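Local coordinates for capsular polysaccharide export system protein KpsC (Thermosulfurimonas dismutans, PDB 6MGD) that probably transfers Kdo sugars in beta-2,7 linkage while the glycolipid that carries Gram-negative bacterial capsules is being built, at residues P103-L106 against E107-L111; S164-S167 against I168-S172; L11-I14 against R15-R19; N117-L120 against E121-Q124. All blocks are in the same frame, centred on the assembly; numbering follows the deposited sequence.

Contact 1. Residues P103-L106 against E107-L111; sequences PSYL and EEILL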
ATOM      1  N   PRO A 103      -8.404  -2.828  12.823  1.00 65.29           N
ATOM      2  CA  PRO A 103      -8.785  -3.683  11.694  1.00 62.51           C
ATOM      3  C   PRO A 103      -9.011  -2.881  10.422  1.00 61.35           C
ATOM      4  O   PRO A 103      -9.366  -1.701  10.455  1.00 62.29           O
ATOM      5  CB  PRO A 103     -10.081  -4.347  12.174  1.00 64.45           C
ATOM      6  CG  PRO A 103      -9.996  -4.302  13.662  1.00 67.33           C
ATOM      7  CD  PRO A 103      -9.293  -3.018  13.983  1.00 67.13           C
ATOM      8  N   SER A 104      -8.793  -3.542   9.287  1.00 60.58           N
ATOM      9  CA  SER A 104      -9.032  -2.964   7.974  1.00 59.58           C
ATOM     10  C   SER A 104      -9.930  -3.897   7.175  1.00 58.90           C
ATOM     11  O   SER A 104     -10.020  -5.094   7.455  1.00 57.83           O
ATOM     12  CB  SER A 104      -7.722  -2.721   7.210  1.00 59.14           C
ATOM     13  OG  SER A 104      -7.138  -3.946   6.793  1.00 58.16           O
ATOM     14  N   TYR A 105     -10.596  -3.334   6.162  1.00 57.29           N
ATOM     15  CA  TYR A 105     -11.457  -4.151   5.314  1.00 59.61           C
ATOM     16  C   TYR A 105     -10.650  -5.118   4.456  1.00 56.63           C
ATOM     17  O   TYR A 105     -11.135  -6.209   4.135  1.00 57.47           O
ATOM     18  CB  TYR A 105     -12.336  -3.265   4.432  1.00 59.54           C
ATOM     19  CG  TYR A 105     -13.348  -4.040   3.618  1.00 60.33           C
ATOM     20  CD1 TYR A 105     -14.357  -4.764   4.240  1.00 64.44           C
ATOM     21  CD2 TYR A 105     -13.298  -4.044   2.231  1.00 58.40           C
ATOM     22  CE1 TYR A 105     -15.286  -5.475   3.504  1.00 65.43           C
ATOM     23  CE2 TYR A 105     -14.225  -4.752   1.483  1.00 58.80           C
ATOM     24  CZ  TYR A 105     -15.215  -5.466   2.126  1.00 63.27           C
ATOM     25  OH  TYR A 105     -16.138  -6.172   1.388  1.00 65.93           O
ATOM     26  N   LEU A 106      -9.429  -4.737   4.071  1.00 56.44           N
ATOM     27  CA  LEU A 106      -8.551  -5.672   3.376  1.00 55.28           C
ATOM     28  C   LEU A 106      -8.227  -6.868   4.263  1.00 58.92           C
ATOM     29  O   LEU A 106      -8.212  -8.014   3.800  1.00 62.38           O
ATOM     30  CB  LEU A 106      -7.265  -4.964   2.944  1.00 52.19           C
ATOM     31  CG  LEU A 106      -6.544  -5.375   1.653  1.00 49.68           C
ATOM     32  CD1 LEU A 106      -5.033  -5.231   1.817  1.00 47.52           C
ATOM     33  CD2 LEU A 106      -6.911  -6.779   1.173  1.00 51.27           C
ATOM     34  N   GLU A 107      -7.979  -6.617   5.549  1.00 55.23           N
ATOM     35  CA  GLU A 107      -7.668  -7.700   6.473  1.00 58.99           C
ATOM     36  C   GLU A 107      -8.869  -8.615   6.680  1.00 61.37           C
ATOM     37  O   GLU A 107      -8.702  -9.831   6.829  1.00 62.57           O
ATOM     38  CB  GLU A 107      -7.188  -7.117   7.803  1.00 61.89           C
ATOM     39  CG  GLU A 107      -6.500  -8.103   8.727  1.00 66.92           C
ATOM     40  CD  GLU A 107      -5.966  -7.440   9.985  1.00 69.39           C
ATOM     41  OE1 GLU A 107      -6.197  -6.224  10.160  1.00 67.54           O
ATOM     42  OE2 GLU A 107      -5.314  -8.131  10.797  1.00 73.47           O
ATOM     43  N   GLU A 108     -10.082  -8.055   6.681  1.00 59.95           N
ATOM     44  CA  GLU A 108     -11.276  -8.883   6.811  1.00 64.78           C
ATOM     45  C   GLU A 108     -11.515  -9.714   5.557  1.00 61.59           C
ATOM     46  O   GLU A 108     -11.993 -10.850   5.649  1.00 65.17           O
ATOM     47  CB  GLU A 108     -12.499  -8.015   7.113  1.00 67.83           C
ATOM     48  CG  GLU A 108     -12.379  -7.138   8.358  1.00 71.72           C
ATOM     49  CD  GLU A 108     -12.027  -7.921   9.610  1.00 77.87           C
ATOM     50  OE1 GLU A 108     -10.908  -7.734  10.133  1.00 78.14           O
ATOM     51  OE2 GLU A 108     -12.865  -8.726  10.069  1.00 82.98           O
ATOM     52  N   ILE A 109     -11.197  -9.166   4.381  1.00 64.43           N
ATOM     53  CA  ILE A 109     -11.316  -9.933   3.143  1.00 62.40           C
ATOM     54  C   ILE A 109     -10.390 -11.142   3.182  1.00 62.70           C
ATOM     55  O   ILE A 109     -10.797 -12.273   2.891  1.00 65.43           O
ATOM     56  CB  ILE A 109     -11.023  -9.040   1.925  1.00 60.31           C
ATOM     57  CG1 ILE A 109     -12.179  -8.072   1.672  1.00 60.80           C
ATOM     58  CG2 ILE A 109     -10.755  -9.887   0.688  1.00 62.15           C
ATOM     59  CD1 ILE A 109     -11.967  -7.183   0.466  1.00 58.08           C
ATOM     60  N   LEU A 110      -9.130 -10.919   3.560  1.00 61.37           N
ATOM     61  CA  LEU A 110      -8.151 -12.000   3.565  1.00 64.58           C
ATOM     62  C   LEU A 110      -8.449 -13.039   4.640  1.00 72.12           C
ATOM     63  O   LEU A 110      -8.121 -14.218   4.464  1.00 76.47           O
ATOM     64  CB  LEU A 110      -6.747 -11.424   3.746  1.00 62.56           C
ATOM     65  CG  LEU A 110      -6.326 -10.418   2.671  1.00 57.00           C
ATOM     66  CD1 LEU A 110      -4.984  -9.789   3.006  1.00 55.64           C
ATOM     67  CD2 LEU A 110      -6.287 -11.080   1.296  1.00 55.70           C
ATOM     68  N   LEU A 111      -9.065 -12.630   5.753  1.00 66.95           N
ATOM     69  CA  LEU A 111      -9.411 -13.587   6.802  1.00 72.91           C
ATOM     70  C   LEU A 111     -10.605 -14.441   6.394  1.00 77.89           C
ATOM     71  O   LEU A 111     -10.573 -15.669   6.530  1.00 83.18           O
ATOM     72  CB  LEU A 111      -9.691 -12.852   8.114  1.00 73.49           C
ATOM     73  CG  LEU A 111     -10.375 -13.632   9.243  1.00 79.21           C
ATOM     74  CD1 LEU A 111      -9.607 -14.895   9.608  1.00 85.57           C
ATOM     75  CD2 LEU A 111     -10.540 -12.743  10.463  1.00 80.94           C
TER
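The aromatic ring of Tyr-105 is overlapped by Ile-109, one helical turn on, in a CH-pi contact: CG1 of Ile-109 stands 4.1 Å from the ring centroid, over one face and displaced toward its rim. The terminal methyl reaches further, with Ile-109 CD1 at 3.5 Å from Tyr-105 CE2. Ile-109 bends back this way because its CG1 lies beside its own backbone N (chi1 -73°). On another side of the helix the same spacing brings Leu-106 CD2 to 4.0 Å from Leu-110 CG, a looser apolar touch.

These pairs belong to the first turn of helix 105-112, which Ser-104 opens as N-cap. Its OG accepts from Glu-107 N at 3.1 Å, while Ser-104 O takes the backbone N of Glu-108. With an alanine here in place of the serine, OG is gone and the N-H of Glu-107 would probably lose its acceptor, so that the first turn could fray. The carboxylate of Glu-107 extends past the capping hydroxyl to form a salt bridge with Arg-279.

Chemically, then, the first turn has its N-H groups met by a capping hydroxyl and, at Tyr-105, by a hydrogen bond to OD2 of Asp-92 on strand 88-92; the nearby arginine would be expected to keep Glu-107 ionised.

Contact 2. Residues S164-S167 against I168-S172; sequences SDAS and IKFGS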
ATOM      1  N   SER A 164       7.950  10.637   7.175  1.00 66.57           N
ATOM      2  CA  SER A 164       6.702  11.232   7.631  1.00 67.94           C
ATOM      3  C   SER A 164       5.467  10.519   7.085  1.00 69.27           C
ATOM      4  O   SER A 164       4.351  11.008   7.293  1.00 68.86           O
ATOM      5  CB  SER A 164       6.653  12.711   7.243  1.00 69.96           C
ATOM      6  OG  SER A 164       6.726  12.869   5.836  1.00 71.55           O
ATOM      7  N   ASP A 165       5.641   9.390   6.397  1.00 68.61           N
ATOM      8  CA  ASP A 165       4.509   8.678   5.820  1.00 68.93           C
ATOM      9  C   ASP A 165       3.670   8.022   6.912  1.00 63.91           C
ATOM     10  O   ASP A 165       4.178   7.607   7.956  1.00 61.47           O
ATOM     11  CB  ASP A 165       4.978   7.622   4.817  1.00 70.82           C
ATOM     12  CG  ASP A 165       3.836   7.070   3.972  1.00 71.84           C
ATOM     13  OD1 ASP A 165       2.819   6.636   4.548  1.00 70.65           O
ATOM     14  OD2 ASP A 165       3.951   7.080   2.726  1.00 72.63           O
ATOM     15  N   ALA A 166       2.361   7.940   6.656  1.00 65.66           N
ATOM     16  CA  ALA A 166       1.442   7.375   7.640  1.00 62.53           C
ATOM     17  C   ALA A 166       1.669   5.881   7.843  1.00 58.11           C
ATOM     18  O   ALA A 166       1.442   5.367   8.945  1.00 56.27           O
ATOM     19  CB  ALA A 166      -0.003   7.644   7.218  1.00 65.67           C
ATOM     20  N   SER A 167       2.115   5.168   6.805  1.00 59.97           N
ATOM     21  CA  SER A 167       2.331   3.731   6.938  1.00 57.95           C
ATOM     22  C   SER A 167       3.437   3.400   7.931  1.00 55.00           C
ATOM     23  O   SER A 167       3.484   2.276   8.437  1.00 52.53           O
ATOM     24  CB  SER A 167       2.655   3.110   5.577  1.00 57.86           C
ATOM     25  OG  SER A 167       3.817   3.686   5.011  1.00 59.18           O
ATOM     26  N   ILE A 168       4.335   4.339   8.217  1.00 56.68           N
ATOM     27  CA  ILE A 168       5.325   4.098   9.259  1.00 56.04           C
ATOM     28  C   ILE A 168       4.752   4.433  10.630  1.00 55.38           C
ATOM     29  O   ILE A 168       5.035   3.747  11.619  1.00 53.05           O
ATOM     30  CB  ILE A 168       6.603   4.902   8.964  1.00 56.66           C
ATOM     31  CG1 ILE A 168       7.127   4.575   7.561  1.00 57.25           C
ATOM     32  CG2 ILE A 168       7.669   4.617  10.016  1.00 54.27           C
ATOM     33  CD1 ILE A 168       8.390   5.319   7.198  1.00 58.29           C
ATOM     34  N   LYS A 169       3.922   5.476  10.699  1.00 56.63           N
ATOM     35  CA  LYS A 169       3.322   5.875  11.965  1.00 56.89           C
ATOM     36  C   LYS A 169       2.372   4.804  12.487  1.00 56.93           C
ATOM     37  O   LYS A 169       2.459   4.400  13.651  1.00 56.24           O
ATOM     38  CB  LYS A 169       2.600   7.211  11.797  1.00 59.86           C
ATOM     39  CG  LYS A 169       1.963   7.728  13.076  1.00 59.98           C
ATOM     40  CD  LYS A 169       1.366   9.111  12.881  1.00 61.31           C
ATOM     41  CE  LYS A 169       0.625   9.574  14.130  1.00 60.51           C
ATOM     42  NZ  LYS A 169      -0.047  10.889  13.924  1.00 63.06           N
ATOM     43  N   PHE A 170       1.459   4.328  11.643  1.00 55.96           N
ATOM     44  CA  PHE A 170       0.462   3.350  12.058  1.00 58.78           C
ATOM     45  C   PHE A 170       0.786   1.930  11.612  1.00 58.88           C
ATOM     46  O   PHE A 170       0.006   1.015  11.897  1.00 61.27           O
ATOM     47  CB  PHE A 170      -0.920   3.745  11.525  1.00 59.92           C
ATOM     48  CG  PHE A 170      -1.375   5.104  11.965  1.00 61.54           C
ATOM     49  CD1 PHE A 170      -1.124   6.220  11.183  1.00 61.03           C
ATOM     50  CD2 PHE A 170      -2.058   5.265  13.157  1.00 64.58           C
ATOM     51  CE1 PHE A 170      -1.544   7.475  11.587  1.00 62.88           C
ATOM     52  CE2 PHE A 170      -2.482   6.517  13.566  1.00 66.47           C
ATOM     53  CZ  PHE A 170      -2.224   7.623  12.780  1.00 65.50           C
ATOM     54  N   GLY A 171       1.905   1.719  10.926  1.00 55.05           N
ATOM     55  CA  GLY A 171       2.211   0.395  10.422  1.00 54.67           C
ATOM     56  C   GLY A 171       3.514  -0.187  10.927  1.00 54.27           C
ATOM     57  O   GLY A 171       3.775  -1.376  10.730  1.00 54.84           O
ATOM     58  N   SER A 172       4.341   0.629  11.576  1.00 56.03           N
ATOM     59  CA  SER A 172       5.617   0.152  12.098  1.00 55.04           C
ATOM     60  C   SER A 172       5.609   0.228  13.617  1.00 55.72           C
ATOM     61  O   SER A 172       5.591   1.336  14.175  1.00 56.70           O
ATOM     62  CB  SER A 172       6.776   0.971  11.528  1.00 53.70           C
ATOM     63  OG  SER A 172       8.022   0.437  11.942  1.00 52.51           O
TER
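Phe-170 packs back on Ala-166, and its atoms can be followed outward in turn. CB lies 3.9 Å from Ala-166 O, the carbonyl that the backbone N of Phe-170 itself grips at 2.9 Å in an almost straight bond (177°). From there CG, placed beside the backbone N (chi1 -58°), carries the ring back over the preceding turn. CD1 comes closest, 3.5 Å from Ala-166 O, which meets the ring at its edge and near its plane; CD1 also touches the methyl of Ala-166 more loosely. Over one face, toward the rim, sits Lys-169 CG, 3.8 Å from CE1 of Phe-170. Beyond this helix the phenyl group packs on Ser-51, Glu-54 and Asn-55, and Lys-169 NZ is hydrogen-bonded to Asn-55 OD1.

At the other end of the short helix 166-169, Asp-165 is the N-cap. Its OD1 takes the backbone N of Ser-167 at 2.8 Å, on the anti side of the carboxylate and somewhat out of its plane. Ile-168 N donates to Asp-165 O from well above the carbonyl plane, and the bond that this oxygen receives from Lys-169 N is weak. The hydroxyl of Ser-167 is hydrogen-bonded with Thr-243 OG1.

Such a brief helix has few internal bonds of its own; the chemistry implies that its form probably owes much to the carboxylate cap and, at the far end, to the straight Phe-170 bond, with backbone bonds to Ala-100 and His-262 and the lodged ring adding to it.

Contact 3. Residues L11-I14 against R15-R19; sequences LWKI and RIIKR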
ATOM      1  N   LEU A  11     -10.209  20.849  -4.078  1.00 59.93           N
ATOM      2  CA  LEU A  11     -11.085  20.854  -5.248  1.00 59.26           C
ATOM      3  C   LEU A  11     -10.648  19.813  -6.271  1.00 56.52           C
ATOM      4  O   LEU A  11     -11.461  19.011  -6.747  1.00 54.44           O
ATOM      5  CB  LEU A  11     -11.106  22.249  -5.878  1.00 61.49           C
ATOM      6  CG  LEU A  11     -11.869  23.353  -5.145  1.00 63.69           C
ATOM      7  CD1 LEU A  11     -11.776  24.669  -5.906  1.00 68.07           C
ATOM      8  CD2 LEU A  11     -13.320  22.952  -4.954  1.00 62.49           C
ATOM      9  N   TRP A  12      -9.358  19.818  -6.619  1.00 57.94           N
ATOM     10  CA  TRP A  12      -8.824  18.822  -7.543  1.00 58.36           C
ATOM     11  C   TRP A  12      -9.106  17.404  -7.055  1.00 55.30           C
ATOM     12  O   TRP A  12      -9.518  16.541  -7.839  1.00 53.62           O
ATOM     13  CB  TRP A  12      -7.323  19.041  -7.728  1.00 60.89           C
ATOM     14  CG  TRP A  12      -6.682  18.003  -8.576  1.00 60.55           C
ATOM     15  CD1 TRP A  12      -5.920  16.957  -8.151  1.00 58.42           C
ATOM     16  CD2 TRP A  12      -6.754  17.895 -10.003  1.00 62.53           C
ATOM     17  NE1 TRP A  12      -5.505  16.207  -9.222  1.00 59.32           N
ATOM     18  CE2 TRP A  12      -6.007  16.760 -10.371  1.00 61.91           C
ATOM     19  CE3 TRP A  12      -7.377  18.648 -11.005  1.00 65.53           C
ATOM     20  CZ2 TRP A  12      -5.862  16.359 -11.696  1.00 64.54           C
ATOM     21  CZ3 TRP A  12      -7.228  18.250 -12.324  1.00 68.01           C
ATOM     22  CH2 TRP A  12      -6.478  17.113 -12.656  1.00 67.10           C
ATOM     23  N   LYS A  13      -8.904  17.150  -5.759  1.00 54.84           N
ATOM     24  CA  LYS A  13      -9.162  15.818  -5.217  1.00 52.63           C
ATOM     25  C   LYS A  13     -10.641  15.461  -5.262  1.00 49.23           C
ATOM     26  O   LYS A  13     -10.985  14.289  -5.447  1.00 46.88           O
ATOM     27  CB  LYS A  13      -8.633  15.726  -3.785  1.00 56.10           C
ATOM     28  CG  LYS A  13      -8.967  14.434  -3.052  1.00 58.40           C
ATOM     29  CD  LYS A  13      -8.074  14.277  -1.838  1.00 62.26           C
ATOM     30  CE  LYS A  13      -6.619  14.195  -2.263  1.00 66.11           C
ATOM     31  NZ  LYS A  13      -6.003  12.919  -1.820  1.00 68.66           N
ATOM     32  N   ILE A  14     -11.528  16.444  -5.096  1.00 52.91           N
ATOM     33  CA  ILE A  14     -12.963  16.172  -5.146  1.00 51.62           C
ATOM     34  C   ILE A  14     -13.362  15.663  -6.528  1.00 48.59           C
ATOM     35  O   ILE A  14     -14.103  14.682  -6.660  1.00 45.94           O
ATOM     36  CB  ILE A  14     -13.762  17.428  -4.753  1.00 54.04           C
ATOM     37  CG1 ILE A  14     -13.562  17.743  -3.270  1.00 54.76           C
ATOM     38  CG2 ILE A  14     -15.237  17.248  -5.073  1.00 55.93           C
ATOM     39  CD1 ILE A  14     -14.324  18.960  -2.795  1.00 56.71           C
ATOM     40  N   ARG A  15     -12.869  16.322  -7.580  1.00 49.09           N
ATOM     41  CA  ARG A  15     -13.186  15.894  -8.939  1.00 49.76           C
ATOM     42  C   ARG A  15     -12.672  14.486  -9.211  1.00 47.80           C
ATOM     43  O   ARG A  15     -13.348  13.686  -9.870  1.00 46.63           O
ATOM     44  CB  ARG A  15     -12.600  16.881  -9.947  1.00 52.00           C
ATOM     45  CG  ARG A  15     -13.133  18.294  -9.813  1.00 54.32           C
ATOM     46  CD  ARG A  15     -12.610  19.176 -10.927  1.00 57.19           C
ATOM     47  NE  ARG A  15     -12.968  18.649 -12.238  1.00 58.81           N
ATOM     48  CZ  ARG A  15     -12.472  19.102 -13.385  1.00 62.48           C
ATOM     49  NH1 ARG A  15     -11.591  20.093 -13.382  1.00 64.54           N
ATOM     50  NH2 ARG A  15     -12.853  18.562 -14.534  1.00 63.90           N
ATOM     51  N   ILE A  16     -11.478  14.162  -8.711  1.00 47.93           N
ATOM     52  CA  ILE A  16     -10.941  12.813  -8.866  1.00 49.22           C
ATOM     53  C   ILE A  16     -11.824  11.802  -8.145  1.00 48.03           C
ATOM     54  O   ILE A  16     -12.154  10.740  -8.687  1.00 47.98           O
ATOM     55  CB  ILE A  16      -9.491  12.751  -8.354  1.00 52.22           C
ATOM     56  CG1 ILE A  16      -8.573  13.583  -9.247  1.00 57.83           C
ATOM     57  CG2 ILE A  16      -9.014  11.306  -8.268  1.00 52.28           C
ATOM     58  CD1 ILE A  16      -7.110  13.420  -8.919  1.00 62.97           C
ATOM     59  N   ILE A  17     -12.209  12.113  -6.907  1.00 49.13           N
ATOM     60  CA  ILE A  17     -13.030  11.190  -6.129  1.00 49.56           C
ATOM     61  C   ILE A  17     -14.387  10.995  -6.792  1.00 50.94           C
ATOM     62  O   ILE A  17     -14.951   9.894  -6.774  1.00 48.80           O
ATOM     63  CB  ILE A  17     -13.167  11.699  -4.682  1.00 46.95           C
ATOM     64  CG1 ILE A  17     -11.809  11.657  -3.982  1.00 46.40           C
ATOM     65  CG2 ILE A  17     -14.183  10.875  -3.917  1.00 47.25           C
ATOM     66  CD1 ILE A  17     -11.119  10.319  -4.071  1.00 45.52           C
ATOM     67  N   LYS A  18     -14.921  12.052  -7.406  1.00 51.12           N
ATOM     68  CA  LYS A  18     -16.228  11.964  -8.045  1.00 53.98           C
ATOM     69  C   LYS A  18     -16.244  10.962  -9.193  1.00 52.43           C
ATOM     70  O   LYS A  18     -17.319  10.480  -9.564  1.00 53.85           O
ATOM     71  CB  LYS A  18     -16.658  13.348  -8.529  1.00 58.08           C
ATOM     72  CG  LYS A  18     -18.156  13.493  -8.729  1.00 62.03           C
ATOM     73  CD  LYS A  18     -18.555  14.956  -8.827  1.00 65.83           C
ATOM     74  CE  LYS A  18     -18.103  15.732  -7.598  1.00 66.70           C
ATOM     75  NZ  LYS A  18     -18.513  17.165  -7.654  1.00 70.46           N
ATOM     76  N   ARG A  19     -15.080  10.636  -9.762  1.00 52.19           N
ATOM     77  CA  ARG A  19     -15.019   9.568 -10.754  1.00 52.28           C
ATOM     78  C   ARG A  19     -15.432   8.234 -10.145  1.00 50.19           C
ATOM     79  O   ARG A  19     -16.105   7.425 -10.795  1.00 49.95           O
ATOM     80  CB  ARG A  19     -13.610   9.471 -11.341  1.00 51.84           C
ATOM     81  CG  ARG A  19     -13.133  10.734 -12.032  1.00 44.21           C
ATOM     82  CD  ARG A  19     -11.666  10.637 -12.417  1.00 44.29           C
ATOM     83  NE  ARG A  19     -11.349   9.364 -13.059  1.00 49.21           N
ATOM     84  CZ  ARG A  19     -11.575   9.091 -14.341  1.00 51.57           C
ATOM     85  NH1 ARG A  19     -11.253   7.903 -14.830  1.00 52.20           N
ATOM     86  NH2 ARG A  19     -12.131  10.001 -15.132  1.00 53.33           N
TER
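The indole of Trp-12 carries Ile-16 on one face: CG1 of the isoleucine stands 4.0 Å above the ring plane, offset toward the rim, and the methyl beyond it hangs above the plane at the NE1 corner, just outside the ring outline. There Ile-16 CD1 approaches Trp-12 NE1 to 3.2 Å, a tight touch, with Trp-12 CE2 a little further off at 3.8 Å. The two side chains meet because they turn to each other across one helical turn: Trp-12 CG lies opposite its own backbone N (chi1 176°), whereas Ile-16 CG1 sits beside its N (chi1 -67°) and so faces back along the helix. A serine in place of Ile-16 would lack the methyl at NE1 and would probably open a gap beside that corner of the indole, leaving the ring freer to turn.

Helix 11-20 is the connection of a beta-alpha-beta unit, linking strand 4-7 to its parallel neighbour 24-28 at the border of a six-stranded mixed sheet. Ile-14 and Ile-17 both lie on Phe-9, in the loop that leads out of the first of these strands. Ile-16 meets Pro-86 as well.

Elsewhere along the helix, Lys-13 and Ile-17 run side by side in the same direction, CG of the lysine 4.1 Å from CG1 of the isoleucine. The charged end of Lys-13 goes on to a cation-pi contact with Trp-49. CG2 of Ile-14 is brushed by the aliphatic part of Lys-18, at CE. Regular backbone bonds join each turn to the next; that from Ile-17 N to Lys-13 O measures 2.9 Å.

Contact 4. Residues N117-L120 against E121-Q124; sequences NVIL and ERAQ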
ATOM      1  N   ASN A 117     -12.639 -20.733  -7.234  1.00 87.32           N
ATOM      2  CA  ASN A 117     -11.616 -21.122  -8.198  1.00 86.45           C
ATOM      3  C   ASN A 117     -11.436 -20.083  -9.298  1.00 81.08           C
ATOM      4  O   ASN A 117     -10.343 -19.966  -9.862  1.00 79.60           O
ATOM      5  CB  ASN A 117     -11.963 -22.478  -8.812  1.00 93.25           C
ATOM      6  CG  ASN A 117     -13.320 -22.478  -9.483  1.00 94.76           C
ATOM      7  OD1 ASN A 117     -14.215 -21.728  -9.094  1.00 91.47           O
ATOM      8  ND2 ASN A 117     -13.481 -23.320 -10.496  1.00100.51           N
ATOM      9  N   VAL A 118     -12.484 -19.319  -9.616  1.00 83.87           N
ATOM     10  CA  VAL A 118     -12.411 -18.387 -10.739  1.00 80.60           C
ATOM     11  C   VAL A 118     -11.509 -17.205 -10.401  1.00 75.52           C
ATOM     12  O   VAL A 118     -10.669 -16.797 -11.211  1.00 74.54           O
ATOM     13  CB  VAL A 118     -13.821 -17.926 -11.145  1.00 81.84           C
ATOM     14  CG1 VAL A 118     -13.742 -16.823 -12.192  1.00 78.97           C
ATOM     15  CG2 VAL A 118     -14.629 -19.104 -11.670  1.00 88.88           C
ATOM     16  N   ILE A 119     -11.668 -16.635  -9.203  1.00 76.73           N
ATOM     17  CA  ILE A 119     -10.864 -15.476  -8.829  1.00 71.39           C
ATOM     18  C   ILE A 119      -9.401 -15.851  -8.625  1.00 70.35           C
ATOM     19  O   ILE A 119      -8.518 -14.997  -8.775  1.00 66.83           O
ATOM     20  CB  ILE A 119     -11.446 -14.795  -7.573  1.00 70.70           C
ATOM     21  CG1 ILE A 119     -10.836 -13.404  -7.388  1.00 65.87           C
ATOM     22  CG2 ILE A 119     -11.214 -15.646  -6.334  1.00 72.61           C
ATOM     23  CD1 ILE A 119     -11.465 -12.604  -6.275  1.00 65.17           C
ATOM     24  N   LEU A 120      -9.114 -17.113  -8.297  1.00 70.04           N
ATOM     25  CA  LEU A 120      -7.723 -17.543  -8.205  1.00 69.09           C
ATOM     26  C   LEU A 120      -7.059 -17.577  -9.575  1.00 69.70           C
ATOM     27  O   LEU A 120      -5.847 -17.353  -9.677  1.00 67.91           O
ATOM     28  CB  LEU A 120      -7.636 -18.913  -7.536  1.00 73.15           C
ATOM     29  CG  LEU A 120      -7.998 -18.953  -6.052  1.00 72.10           C
ATOM     30  CD1 LEU A 120      -7.877 -20.368  -5.508  1.00 77.81           C
ATOM     31  CD2 LEU A 120      -7.122 -17.989  -5.264  1.00 66.90           C
ATOM     32  N   GLU A 121      -7.828 -17.856 -10.631  1.00 69.96           N
ATOM     33  CA  GLU A 121      -7.276 -17.812 -11.981  1.00 71.08           C
ATOM     34  C   GLU A 121      -6.845 -16.397 -12.345  1.00 63.28           C
ATOM     35  O   GLU A 121      -5.726 -16.182 -12.824  1.00 62.58           O
ATOM     36  CB  GLU A 121      -8.299 -18.331 -12.994  1.00 78.39           C
ATOM     37  CG  GLU A 121      -8.940 -19.662 -12.642  1.00 85.91           C
ATOM     38  CD  GLU A 121      -7.935 -20.786 -12.490  1.00 89.68           C
ATOM     39  OE1 GLU A 121      -8.192 -21.706 -11.686  1.00 93.22           O
ATOM     40  OE2 GLU A 121      -6.888 -20.751 -13.173  1.00 89.29           O
ATOM     41  N   ARG A 122      -7.728 -15.419 -12.125  1.00 63.53           N
ATOM     42  CA  ARG A 122      -7.394 -14.033 -12.435  1.00 58.98           C
ATOM     43  C   ARG A 122      -6.170 -13.574 -11.655  1.00 55.88           C
ATOM     44  O   ARG A 122      -5.297 -12.891 -12.203  1.00 53.25           O
ATOM     45  CB  ARG A 122      -8.584 -13.126 -12.130  1.00 58.54           C
ATOM     46  CG  ARG A 122      -9.842 -13.438 -12.914  1.00 62.98           C
ATOM     47  CD  ARG A 122     -10.992 -12.618 -12.368  1.00 62.62           C
ATOM     48  NE  ARG A 122     -10.576 -11.244 -12.096  1.00 58.98           N
ATOM     49  CZ  ARG A 122     -11.233 -10.407 -11.301  1.00 58.00           C
ATOM     50  NH1 ARG A 122     -12.340 -10.804 -10.690  1.00 61.28           N
ATOM     51  NH2 ARG A 122     -10.779  -9.175 -11.113  1.00 53.86           N
ATOM     52  N   ALA A 123      -6.091 -13.939 -10.372  1.00 58.36           N
ATOM     53  CA  ALA A 123      -4.936 -13.561  -9.563  1.00 55.80           C
ATOM     54  C   ALA A 123      -3.645 -14.102 -10.162  1.00 55.53           C
ATOM     55  O   ALA A 123      -2.622 -13.410 -10.179  1.00 51.29           O
ATOM     56  CB  ALA A 123      -5.113 -14.057  -8.128  1.00 58.10           C
ATOM     57  N   GLN A 124      -3.674 -15.338 -10.665  1.00 55.99           N
ATOM     58  CA  GLN A 124      -2.488 -15.888 -11.310  1.00 58.39           C
ATOM     59  C   GLN A 124      -2.189 -15.179 -12.626  1.00 56.49           C
ATOM     60  O   GLN A 124      -1.019 -15.003 -12.982  1.00 55.43           O
ATOM     61  CB  GLN A 124      -2.655 -17.389 -11.535  1.00 65.06           C
ATOM     62  CG  GLN A 124      -1.386 -18.073 -12.013  1.00 70.13           C
ATOM     63  CD  GLN A 124      -0.193 -17.759 -11.127  1.00 69.48           C
ATOM     64  OE1 GLN A 124      -0.274 -17.845  -9.901  1.00 69.20           O
ATOM     65  NE2 GLN A 124       0.921 -17.384 -11.745  1.00 70.27           N
TER
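Glu-121 folds back over the turn before it, its CG only 3.1 Å from Asn-117 O. The bend at chi2 (-59°) doubles the chain back, leaving the carboxylate beside a carbonyl oxygen that, like itself, can only accept. The backbone bonds of this turn are weak: Glu-121 N divides itself between Asn-117 O and Val-118 O, and Arg-122 N reaches Val-118 O at 3.4 Å. One residue further the helix tightens, with Ala-123 N to Ile-119 O and Gln-124 N to Leu-120 O both at 3.1 Å.

Arg-122, bent at chi3, brings NH1 to 4.5 Å from CG1 of Ile-119, a loose approach oblique to the guanidinium. What positions the guanidinium lies outside this turn: NE forms a salt bridge with Glu-312 on helix 311-322. Gln-124 has a weak bond to Gln-287.

This opening part of helix 117-132 packs by its apolar side on helix 286-296, where Ile-119 rests on Leu-295 and Leu-296 and the methyl of Ala-123 on Ala-291. The turn thus belongs to a helical cluster in which helix 311-322 supplies the acidic partner and helix 286-296 the greasy floor.

The four contacts apply one principle, packing across a single helical turn, in separate parts of a chain consistent with the two-domain GT-B fold. Contacts 1 and 4 occupy successive helices, their centres 19 Å apart and nearest atoms about 8 Å. Contact 2 lies 18 Å from contact 1, centre to centre; it follows strand 155-159 of the parallel sheet yet touches helix 52-56, which follows a strand of the mixed sheet, so it probably borders the interdomain cleft where GT-B enzymes bind substrates. Contacts 2 and 4 have centres 31 Å apart, on opposite sides of the chain's centre. Contact 3, on the surface of the mixed-sheet domain, is 25 Å from contact 2 by centres.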